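PDB 5K5D: ParB domain protein nuclease from Sulfolobus solfataricus, which probably takes part in archaeal DNA segregation as a ParB-type partition protein, perhaps with nuclease activity. Local coordinates for residues Thr8-Leu19 with Phe74-Asp83; Glu154-Leu162 with Arg193-Pro203. The protein carries 4 engineered substitutions. One frame throughout, in Å; residues are numbered along the deposited sequence.

Contact 1. Residues Thr8-Leu19 with Phe74-Asp83; sequences TYTEEVVSIEKL and FKEVKILKYD
Y9 lays its CB squarely over the ring of Y82: the carbon stands 3.5 Å from that ring's centroid, 9° off its normal, a CH-pi contact. The two side chains point the same way, their ring planes 40° apart in an oblique pair. With CG of Y9 between the backbone N and carbonyl carbon (chi1 67°), its ring lies beside the side chains of L80 and Y82, and L80 CD1 comes over one of its faces, 4.0 Å from the centroid. CD2 of L80 continues to E11 CG. On the other side of the sheet E12 reaches across to K81, with OE2 3.1 Å from K81 NZ in a salt bridge whose hydrogen bond is weak; Y57 OH bonds to both E12 OE1 and K81 NZ, tying the pair together. Further along, V14 CG2 meets I79 CD1 at 4.0 Å, and L19 CD2 drops onto V77 CG1 at 3.5 Å, near helix 63-71, whose M69 touches V77. Paired backbone bonds join T10 with K81, E12 with I79 and V14 with V77. This is a regular antiparallel strand pair, in which 9-15 forms the outer strand of the mixed sheet in the ParB-like N-terminal domain.

Contact 2. Residues Glu154-Leu162 with Arg193-Pro203; sequences EENEEFVTL and RKMAILRINTP
The R199 guanidinium has L162 CD2 over one face, 3.6 Å above the plane and offset toward the rim, while V160 CG2 approaches it obliquely, 3.9 Å from NH1. Bent at chi2 (-87°), the R199 side chain crosses those of V160 and L162 at about a right angle; NH2 also forms a salt bridge with D121 of helix 109-128. The R193 guanidinium carries I197 CD1, from its own helix, over one face, again toward the rim. E155 OE1 comes to it obliquely, 3.6 Å from R193 NE, in a salt bridge whose carboxylate and guanidinium planes stand 54° apart. Next to R199, V160 points at the helix and puts CG1 3.7 Å from I200 CG1, with P203 touching its other methyl. I200 CG2 rests on the backbone of E158, 3.7 Å from its carbonyl carbon. The N201 amide crosses E158 obliquely, its plane 45° from the carboxylate, and OD1 lies against E158 CG. Its ND2 bonds back to I197 O at 2.9 Å, in the carbonyl plane and on a lone pair, which fixes the amide's rotation; I197 O also accepts from N201 N. An alanine at N201 is likely to leave I197 O with one donor fewer and open a gap beside the CB and CG of E158. The arrangement is a strand-on-helix packing: strand 159-161, paired antiparallel with 167-169 in a two-stranded hairpin, packs at 57° on the last turns of helix 189-201, while E155 reaches back to R193.

From the N terminus, strand 9-15 comes first, and contact 1 closes when strand 76-82 returns beside it after some 54 residues that include strands 51-53 and 59-61 and helix 63-71. The chain then runs through helices 90-99 and 109-128 and an unmodelled stretch, 135-151, before contact 2 opens at 154-162. Its shorter loop of 30 residues holds strand 167-169 and helix 170-180, and closes at 193-203. The two contacts are therefore in series, neither nested nor crossed. Their centres lie 40 Å apart, on opposite sides of the chain's centre: contact 1 joins strands within the N-terminal sheet, contact 2 ties a small hairpin to the helical part.

Contact 1. Residues Thr8-Leu19 with Phe74-Asp83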
loop_
_atom_site.group_PDB
_atom_site.type_symbol
_atom_site.label_atom_id
_atom_site.label_comp_id
_atom_site.label_asym_id
_atom_site.label_seq_id
_atom_site.Cartn_x
_atom_site.Cartn_y
_atom_site.Cartn_z
ATOM N N THR B 8 -21.144 -8.780 -5.317
ATOM C CA THR B 8 -21.716 -10.106 -5.516
ATOM C C THR B 8 -20.818 -10.944 -6.418
ATOM O O THR B 8 -20.127 -10.413 -7.294
ATOM C CB THR B 8 -23.093 -10.026 -6.179
ATOM O OG1 THR B 8 -23.571 -11.352 -6.440
ATOM C CG2 THR B 8 -22.994 -9.270 -7.494
ATOM N N TYR B 9 -20.836 -12.255 -6.212
ATOM C CA TYR B 9 -20.046 -13.143 -7.043
ATOM C C TYR B 9 -20.624 -14.547 -7.068
ATOM O O TYR B 9 -21.463 -14.909 -6.245
ATOM C CB TYR B 9 -18.592 -13.185 -6.560
ATOM C CG TYR B 9 -18.417 -13.826 -5.207
ATOM C CD1 TYR B 9 -18.314 -15.207 -5.080
ATOM C CD2 TYR B 9 -18.356 -13.054 -4.054
ATOM C CE1 TYR B 9 -18.157 -15.800 -3.840
ATOM C CE2 TYR B 9 -18.194 -13.638 -2.810
ATOM C CZ TYR B 9 -18.095 -15.011 -2.710
ATOM O OH TYR B 9 -17.933 -15.598 -1.475
ATOM N N THR B 10 -20.160 -15.338 -8.024
ATOM C CA THR B 10 -20.563 -16.725 -8.120
ATOM C C THR B 10 -19.316 -17.596 -8.225
ATOM O O THR B 10 -18.262 -17.140 -8.678
ATOM C CB THR B 10 -21.499 -16.953 -9.318
ATOM O OG1 THR B 10 -20.890 -16.440 -10.509
ATOM C CG2 THR B 10 -22.820 -16.227 -9.100
ATOM N N GLU B 11 -19.434 -18.840 -7.780
ATOM C CA GLU B 11 -18.307 -19.759 -7.788
ATOM C C GLU B 11 -18.368 -20.614 -9.043
ATOM O O GLU B 11 -19.387 -21.248 -9.315
ATOM C CB GLU B 11 -18.335 -20.638 -6.536
ATOM C CG GLU B 11 -16.963 -20.990 -5.970
ATOM C CD GLU B 11 -16.259 -22.085 -6.750
ATOM O OE1 GLU B 11 -16.912 -22.734 -7.593
ATOM O OE2 GLU B 11 -15.052 -22.300 -6.516
ATOM N N GLU B 12 -17.290 -20.619 -9.821
ATOM C CA GLU B 12 -17.251 -21.429 -11.032
ATOM C C GLU B 12 -15.851 -21.916 -11.383
ATOM O O GLU B 12 -14.851 -21.376 -10.911
ATOM C CB GLU B 12 -17.868 -20.677 -12.218
ATOM C CG GLU B 12 -17.212 -19.354 -12.543
ATOM C CD GLU B 12 -17.826 -18.693 -13.767
ATOM O OE1 GLU B 12 -17.326 -18.930 -14.886
ATOM O OE2 GLU B 12 -18.810 -17.939 -13.613
ATOM N N VAL B 13 -15.799 -22.954 -12.211
ATOM C CA VAL B 13 -14.539 -23.501 -12.684
ATOM C C VAL B 13 -14.379 -23.199 -14.162
ATOM O O VAL B 13 -15.319 -23.345 -14.944
ATOM C CB VAL B 13 -14.465 -25.016 -12.478
ATOM C CG1 VAL B 13 -13.128 -25.547 -12.973
ATOM C CG2 VAL B 13 -14.671 -25.356 -11.016
ATOM N N VAL B 14 -13.181 -22.775 -14.540
ATOM C CA VAL B 14 -12.914 -22.382 -15.913
ATOM C C VAL B 14 -11.565 -22.917 -16.363
ATOM O O VAL B 14 -10.728 -23.278 -15.534
ATOM C CB VAL B 14 -12.912 -20.851 -16.054
ATOM C CG1 VAL B 14 -14.292 -20.292 -15.761
ATOM C CG2 VAL B 14 -11.881 -20.240 -15.127
ATOM N N SER B 15 -11.363 -22.973 -17.679
ATOM C CA SER B 15 -10.073 -23.366 -18.228
ATOM C C SER B 15 -9.019 -22.390 -17.727
ATOM O O SER B 15 -9.265 -21.185 -17.649
ATOM C CB SER B 15 -10.103 -23.382 -19.759
ATOM O OG SER B 15 -10.179 -22.072 -20.292
ATOM N N ILE B 16 -7.851 -22.915 -17.377
ATOM C CA ILE B 16 -6.816 -22.107 -16.748
ATOM C C ILE B 16 -6.379 -20.939 -17.635
ATOM O O ILE B 16 -5.918 -19.911 -17.141
ATOM C CB ILE B 16 -5.601 -22.967 -16.345
ATOM C CG1 ILE B 16 -4.659 -22.176 -15.436
ATOM C CG2 ILE B 16 -4.879 -23.493 -17.581
ATOM C CD1 ILE B 16 -3.605 -23.024 -14.781
ATOM N N GLU B 17 -6.553 -21.095 -18.942
ATOM C CA GLU B 17 -6.123 -20.080 -19.894
ATOM C C GLU B 17 -7.219 -19.056 -20.182
ATOM O O GLU B 17 -7.005 -18.088 -20.917
ATOM C CB GLU B 17 -5.655 -20.738 -21.193
ATOM C CG GLU B 17 -4.541 -21.756 -20.998
ATOM C CD GLU B 17 -3.281 -21.137 -20.421
ATOM O OE1 GLU B 17 -2.913 -20.025 -20.857
ATOM O OE2 GLU B 17 -2.663 -21.757 -19.530
ATOM N N LYS B 18 -8.394 -19.267 -19.599
ATOM C CA LYS B 18 -9.509 -18.353 -19.811
ATOM C C LYS B 18 -9.312 -17.048 -19.033
ATOM O O LYS B 18 -9.906 -16.021 -19.365
ATOM C CB LYS B 18 -10.828 -19.021 -19.422
ATOM C CG LYS B 18 -12.072 -18.244 -19.829
ATOM C CD LYS B 18 -13.334 -19.016 -19.482
ATOM C CE LYS B 18 -14.589 -18.212 -19.798
ATOM N NZ LYS B 18 -15.824 -18.978 -19.464
ATOM N N LEU B 19 -8.464 -17.092 -18.009
ATOM C CA LEU B 19 -8.206 -15.925 -17.161
ATOM C C LEU B 19 -7.289 -14.897 -17.822
ATOM O O LEU B 19 -6.174 -15.216 -18.237
ATOM C CB LEU B 19 -7.621 -16.358 -15.815
ATOM C CG LEU B 19 -8.595 -16.458 -14.636
ATOM C CD1 LEU B 19 -10.048 -16.362 -15.100
ATOM C CD2 LEU B 19 -8.346 -17.737 -13.840
ATOM N N PHE B 74 -1.792 -27.662 -14.068
ATOM C CA PHE B 74 -3.215 -27.403 -13.872
ATOM C C PHE B 74 -3.882 -26.981 -15.178
ATOM O O PHE B 74 -3.334 -26.184 -15.937
ATOM C CB PHE B 74 -3.432 -26.349 -12.786
ATOM C CG PHE B 74 -3.121 -26.836 -11.400
ATOM C CD1 PHE B 74 -1.813 -27.081 -11.014
ATOM C CD2 PHE B 74 -4.136 -27.048 -10.480
ATOM C CE1 PHE B 74 -1.525 -27.529 -9.738
ATOM C CE2 PHE B 74 -3.853 -27.495 -9.204
ATOM C CZ PHE B 74 -2.546 -27.736 -8.832
ATOM N N LYS B 75 -5.063 -27.532 -15.441
ATOM C CA LYS B 75 -5.772 -27.252 -16.686
ATOM C C LYS B 75 -6.991 -26.364 -16.461
ATOM O O LYS B 75 -7.510 -25.755 -17.395
ATOM C CB LYS B 75 -6.189 -28.555 -17.376
ATOM C CG LYS B 75 -5.021 -29.438 -17.799
ATOM C CD LYS B 75 -4.068 -28.685 -18.720
ATOM C CE LYS B 75 -2.816 -29.499 -19.014
ATOM N NZ LYS B 75 -1.866 -28.760 -19.891
ATOM N N GLU B 76 -7.449 -26.298 -15.217
ATOM C CA GLU B 76 -8.606 -25.475 -14.889
ATOM C C GLU B 76 -8.552 -25.004 -13.444
ATOM O O GLU B 76 -8.043 -25.700 -12.564
ATOM C CB GLU B 76 -9.916 -26.216 -15.180
ATOM C CG GLU B 76 -10.184 -27.435 -14.316
ATOM C CD GLU B 76 -11.478 -28.140 -14.698
ATOM O OE1 GLU B 76 -11.843 -28.116 -15.895
ATOM O OE2 GLU B 76 -12.134 -28.710 -13.801
ATOM N N VAL B 77 -9.077 -23.812 -13.205
ATOM C CA VAL B 77 -8.956 -23.196 -11.894
ATOM C C VAL B 77 -10.298 -22.702 -11.360
ATOM O O VAL B 77 -11.091 -22.098 -12.085
ATOM C CB VAL B 77 -7.904 -22.054 -11.908
ATOM C CG1 VAL B 77 -8.050 -21.203 -13.156
ATOM C CG2 VAL B 77 -7.997 -21.209 -10.646
ATOM N N LYS B 78 -10.547 -22.990 -10.088
ATOM C CA LYS B 78 -11.734 -22.513 -9.398
ATOM C C LYS B 78 -11.586 -21.017 -9.154
ATOM O O LYS B 78 -10.538 -20.558 -8.703
ATOM C CB LYS B 78 -11.891 -23.250 -8.064
ATOM C CG LYS B 78 -11.945 -24.769 -8.193
ATOM C CD LYS B 78 -11.218 -25.484 -7.045
ATOM C CE LYS B 78 -11.922 -25.317 -5.708
ATOM N NZ LYS B 78 -11.808 -23.931 -5.165
ATOM N N ILE B 79 -12.629 -20.254 -9.462
ATOM C CA ILE B 79 -12.591 -18.814 -9.250
ATOM C C ILE B 79 -13.864 -18.267 -8.606
ATOM O O ILE B 79 -14.898 -18.942 -8.544
ATOM C CB ILE B 79 -12.337 -18.042 -10.567
ATOM C CG1 ILE B 79 -13.530 -18.177 -11.517
ATOM C CG2 ILE B 79 -11.055 -18.515 -11.229
ATOM C CD1 ILE B 79 -13.413 -17.325 -12.775
ATOM N N LEU B 80 -13.766 -17.040 -8.109
ATOM C CA LEU B 80 -14.939 -16.277 -7.724
ATOM C C LEU B 80 -15.129 -15.169 -8.755
ATOM O O LEU B 80 -14.389 -14.180 -8.761
ATOM C CB LEU B 80 -14.778 -15.688 -6.322
ATOM C CG LEU B 80 -14.570 -16.687 -5.182
ATOM C CD1 LEU B 80 -14.581 -15.980 -3.831
ATOM C CD2 LEU B 80 -15.629 -17.773 -5.219
ATOM N N LYS B 81 -16.101 -15.354 -9.643
ATOM C CA LYS B 81 -16.420 -14.347 -10.643
ATOM C C LYS B 81 -17.387 -13.324 -10.058
ATOM O O LYS B 81 -18.553 -13.628 -9.792
ATOM C CB LYS B 81 -17.023 -14.985 -11.896
ATOM C CG LYS B 81 -17.138 -14.025 -13.068
ATOM C CD LYS B 81 -17.737 -14.692 -14.296
ATOM C CE LYS B 81 -19.218 -14.968 -14.108
ATOM N NZ LYS B 81 -19.808 -15.603 -15.320
ATOM N N TYR B 82 -16.884 -12.115 -9.849
ATOM C CA TYR B 82 -17.687 -11.026 -9.323
ATOM C C TYR B 82 -18.433 -10.332 -10.451
ATOM O O TYR B 82 -17.950 -10.270 -11.581
ATOM C CB TYR B 82 -16.804 -10.027 -8.582
ATOM C CG TYR B 82 -16.402 -10.504 -7.218
ATOM C CD1 TYR B 82 -15.461 -11.514 -7.061
ATOM C CD2 TYR B 82 -16.964 -9.947 -6.079
ATOM C CE1 TYR B 82 -15.094 -11.958 -5.801
ATOM C CE2 TYR B 82 -16.603 -10.386 -4.817
ATOM C CZ TYR B 82 -15.671 -11.390 -4.687
ATOM O OH TYR B 82 -15.318 -11.823 -3.435
ATOM N N ASP B 83 -19.609 -9.803 -10.133
ATOM C CA ASP B 83 -20.475 -9.228 -11.146
ATOM C C ASP B 83 -20.212 -7.744 -11.365
ATOM O O ASP B 83 -21.093 -6.911 -11.185
ATOM C CB ASP B 83 -21.938 -9.450 -10.783
ATOM C CG ASP B 83 -22.878 -8.963 -11.859
ATOM O OD1 ASP B 83 -22.527 -9.105 -13.048
ATOM O OD2 ASP B 83 -23.954 -8.429 -11.519
#

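Contact 2. Residues Glu154-Leu162 with Arg193-Pro203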
loop_
_atom_site.group_PDB
_atom_site.type_symbol
_atom_site.label_atom_id
_atom_site.label_comp_id
_atom_site.label_asym_id
_atom_site.label_seq_id
_atom_site.Cartn_x
_atom_site.Cartn_y
_atom_site.Cartn_z
ATOM N N GLU B 154 -6.675 21.735 11.095
ATOM C CA GLU B 154 -5.276 21.802 10.689
ATOM C C GLU B 154 -4.946 20.649 9.746
ATOM O O GLU B 154 -4.261 20.827 8.739
ATOM C CB GLU B 154 -4.363 21.738 11.915
ATOM C CG GLU B 154 -2.879 21.699 11.584
ATOM C CD GLU B 154 -2.089 20.833 12.548
ATOM O OE1 GLU B 154 -2.715 20.069 13.313
ATOM O OE2 GLU B 154 -0.841 20.912 12.538
ATOM N N GLU B 155 -5.445 19.467 10.087
ATOM C CA GLU B 155 -5.205 18.267 9.297
ATOM C C GLU B 155 -5.912 18.346 7.943
ATOM O O GLU B 155 -5.565 17.629 7.004
ATOM C CB GLU B 155 -5.661 17.037 10.082
ATOM C CG GLU B 155 -5.292 15.719 9.453
ATOM C CD GLU B 155 -5.536 14.559 10.390
ATOM O OE1 GLU B 155 -5.088 14.639 11.554
ATOM O OE2 GLU B 155 -6.184 13.577 9.968
ATOM N N ASN B 156 -6.903 19.227 7.851
ATOM C CA ASN B 156 -7.611 19.459 6.598
ATOM C C ASN B 156 -7.024 20.655 5.853
ATOM O O ASN B 156 -7.549 21.075 4.821
ATOM C CB ASN B 156 -9.105 19.677 6.859
ATOM C CG ASN B 156 -9.985 19.086 5.769
ATOM O OD1 ASN B 156 -9.528 18.830 4.657
ATOM N ND2 ASN B 156 -11.254 18.866 6.086
ATOM N N GLU B 157 -5.931 21.198 6.390
ATOM C CA GLU B 157 -5.248 22.340 5.785
ATOM C C GLU B 157 -4.161 21.881 4.821
ATOM O O GLU B 157 -3.929 22.507 3.788
ATOM C CB GLU B 157 -4.612 23.230 6.859
ATOM C CG GLU B 157 -5.570 23.773 7.906
ATOM C CD GLU B 157 -6.563 24.771 7.347
ATOM O OE1 GLU B 157 -7.294 25.392 8.148
ATOM O OE2 GLU B 157 -6.616 24.937 6.110
ATOM N N GLU B 158 -3.480 20.796 5.178
ATOM C CA GLU B 158 -2.391 20.285 4.356
ATOM C C GLU B 158 -2.922 19.381 3.254
ATOM O O GLU B 158 -3.872 18.629 3.456
ATOM C CB GLU B 158 -1.365 19.535 5.206
ATOM C CG GLU B 158 -0.751 20.366 6.313
ATOM C CD GLU B 158 -1.554 20.308 7.596
ATOM O OE1 GLU B 158 -1.503 21.280 8.379
ATOM O OE2 GLU B 158 -2.232 19.283 7.822
ATOM N N PHE B 159 -2.294 19.462 2.088
ATOM C CA PHE B 159 -2.746 18.718 0.925
ATOM C C PHE B 159 -1.563 18.136 0.167
ATOM O O PHE B 159 -0.437 18.606 0.297
ATOM C CB PHE B 159 -3.560 19.629 -0.003
ATOM C CG PHE B 159 -4.857 20.102 0.593
ATOM C CD1 PHE B 159 -4.886 21.174 1.469
ATOM C CD2 PHE B 159 -6.049 19.476 0.270
ATOM C CE1 PHE B 159 -6.081 21.613 2.018
ATOM C CE2 PHE B 159 -7.247 19.909 0.817
ATOM C CZ PHE B 159 -7.261 20.980 1.692
ATOM N N VAL B 160 -1.829 17.104 -0.622
ATOM C CA VAL B 160 -0.826 16.551 -1.517
ATOM C C VAL B 160 -1.436 16.405 -2.906
ATOM O O VAL B 160 -2.655 16.274 -3.051
ATOM C CB VAL B 160 -0.296 15.194 -1.017
ATOM C CG1 VAL B 160 -1.387 14.137 -1.083
ATOM C CG2 VAL B 160 0.930 14.764 -1.825
ATOM N N THR B 161 -0.589 16.454 -3.926
ATOM C CA THR B 161 -1.055 16.369 -5.304
ATOM C C THR B 161 -0.486 15.143 -5.999
ATOM O O THR B 161 0.710 15.069 -6.271
ATOM C CB THR B 161 -0.678 17.627 -6.107
ATOM O OG1 THR B 161 -1.275 18.777 -5.497
ATOM C CG2 THR B 161 -1.165 17.510 -7.551
ATOM N N LEU B 162 -1.357 14.182 -6.286
ATOM C CA LEU B 162 -0.939 12.939 -6.919
ATOM C C LEU B 162 -0.569 13.183 -8.376
ATOM O O LEU B 162 -0.748 14.283 -8.895
ATOM C CB LEU B 162 -2.044 11.888 -6.811
ATOM C CG LEU B 162 -2.681 11.754 -5.424
ATOM C CD1 LEU B 162 -3.817 10.739 -5.443
ATOM C CD2 LEU B 162 -1.638 11.385 -4.372
ATOM N N ARG B 193 -3.213 7.333 11.233
ATOM C CA ARG B 193 -3.127 8.779 11.335
ATOM C C ARG B 193 -1.698 9.229 11.076
ATOM O O ARG B 193 -1.465 10.232 10.400
ATOM C CB ARG B 193 -3.607 9.249 12.707
ATOM C CG ARG B 193 -3.726 10.752 12.818
ATOM C CD ARG B 193 -4.319 11.164 14.149
ATOM N NE ARG B 193 -4.217 12.605 14.343
ATOM C CZ ARG B 193 -3.160 13.207 14.876
ATOM N NH1 ARG B 193 -2.117 12.488 15.271
ATOM N NH2 ARG B 193 -3.146 14.525 15.013
ATOM N N LYS B 194 -0.747 8.472 11.620
ATOM C CA LYS B 194 0.668 8.712 11.375
ATOM C C LYS B 194 0.961 8.600 9.890
ATOM O O LYS B 194 1.632 9.453 9.313
ATOM C CB LYS B 194 1.529 7.699 12.134
ATOM C CG LYS B 194 1.679 7.980 13.613
ATOM C CD LYS B 194 2.387 6.827 14.302
ATOM C CE LYS B 194 2.571 7.091 15.789
ATOM N NZ LYS B 194 3.035 5.872 16.511
HETATM N N MSE B 195 0.459 7.535 9.276
HETATM C CA MSE B 195 0.706 7.299 7.863
HETATM C C MSE B 195 0.078 8.397 7.019
HETATM O O MSE B 195 0.689 8.882 6.068
HETATM C CB MSE B 195 0.182 5.929 7.434
HETATM C CG MSE B 195 0.802 5.434 6.135
HETATM SE SE MSE B 195 -0.420 5.409 4.614
HETATM C CE MSE B 195 -1.352 3.755 5.026
ATOM N N ALA B 196 -1.139 8.795 7.383
ATOM C CA ALA B 196 -1.864 9.819 6.638
ATOM C C ALA B 196 -1.140 11.161 6.673
ATOM O O ALA B 196 -1.007 11.832 5.646
ATOM C CB ALA B 196 -3.283 9.961 7.168
ATOM N N ILE B 197 -0.666 11.546 7.856
ATOM C CA ILE B 197 0.075 12.795 8.011
ATOM C C ILE B 197 1.381 12.779 7.221
ATOM O O ILE B 197 1.739 13.760 6.573
ATOM C CB ILE B 197 0.373 13.094 9.487
ATOM C CG1 ILE B 197 -0.936 13.329 10.242
ATOM C CG2 ILE B 197 1.288 14.305 9.611
ATOM C CD1 ILE B 197 -0.751 13.679 11.696
ATOM N N LEU B 198 2.096 11.661 7.273
ATOM C CA LEU B 198 3.336 11.540 6.528
ATOM C C LEU B 198 3.050 11.539 5.033
ATOM O O LEU B 198 3.764 12.168 4.257
ATOM C CB LEU B 198 4.091 10.264 6.915
ATOM C CG LEU B 198 4.530 10.103 8.372
ATOM C CD1 LEU B 198 5.349 8.835 8.538
ATOM C CD2 LEU B 198 5.311 11.315 8.847
ATOM N N ARG B 199 1.997 10.836 4.634
ATOM C CA ARG B 199 1.688 10.680 3.220
ATOM C C ARG B 199 1.418 12.025 2.559
ATOM O O ARG B 199 1.770 12.238 1.395
ATOM C CB ARG B 199 0.494 9.745 3.034
ATOM C CG ARG B 199 0.457 9.062 1.680
ATOM C CD ARG B 199 -0.255 9.911 0.656
ATOM N NE ARG B 199 -0.033 9.417 -0.697
ATOM C CZ ARG B 199 0.832 9.951 -1.551
ATOM N NH1 ARG B 199 1.552 11.007 -1.191
ATOM N NH2 ARG B 199 0.970 9.437 -2.766
ATOM N N ILE B 200 0.805 12.932 3.313
ATOM C CA ILE B 200 0.407 14.233 2.782
ATOM C C ILE B 200 1.459 15.316 3.014
ATOM O O ILE B 200 1.768 16.099 2.111
ATOM C CB ILE B 200 -0.947 14.683 3.367
ATOM C CG1 ILE B 200 -2.092 14.150 2.503
ATOM C CG2 ILE B 200 -1.016 16.201 3.470
ATOM C CD1 ILE B 200 -2.098 12.636 2.356
ATOM N N ASN B 201 2.014 15.352 4.219
ATOM C CA ASN B 201 2.982 16.385 4.566
ATOM C C ASN B 201 4.394 16.076 4.082
ATOM O O ASN B 201 5.123 16.975 3.660
ATOM C CB ASN B 201 2.981 16.646 6.075
ATOM C CG ASN B 201 1.703 17.310 6.550
ATOM O OD1 ASN B 201 1.602 18.534 6.576
ATOM N ND2 ASN B 201 0.717 16.504 6.925
ATOM N N THR B 202 4.768 14.801 4.119
ATOM C CA THR B 202 6.146 14.411 3.845
ATOM C C THR B 202 6.256 13.087 3.070
ATOM O O THR B 202 6.742 12.085 3.595
ATOM C CB THR B 202 6.947 14.333 5.161
ATOM O OG1 THR B 202 8.322 14.053 4.879
ATOM C CG2 THR B 202 6.373 13.256 6.077
ATOM N N PRO B 203 5.810 13.090 1.805
ATOM C CA PRO B 203 5.809 11.909 0.931
ATOM C C PRO B 203 7.194 11.273 0.793
ATOM O O PRO B 203 7.316 10.045 0.812
ATOM C CB PRO B 203 5.368 12.479 -0.422
ATOM C CG PRO B 203 4.624 13.717 -0.091
ATOM C CD PRO B 203 5.283 14.283 1.123
#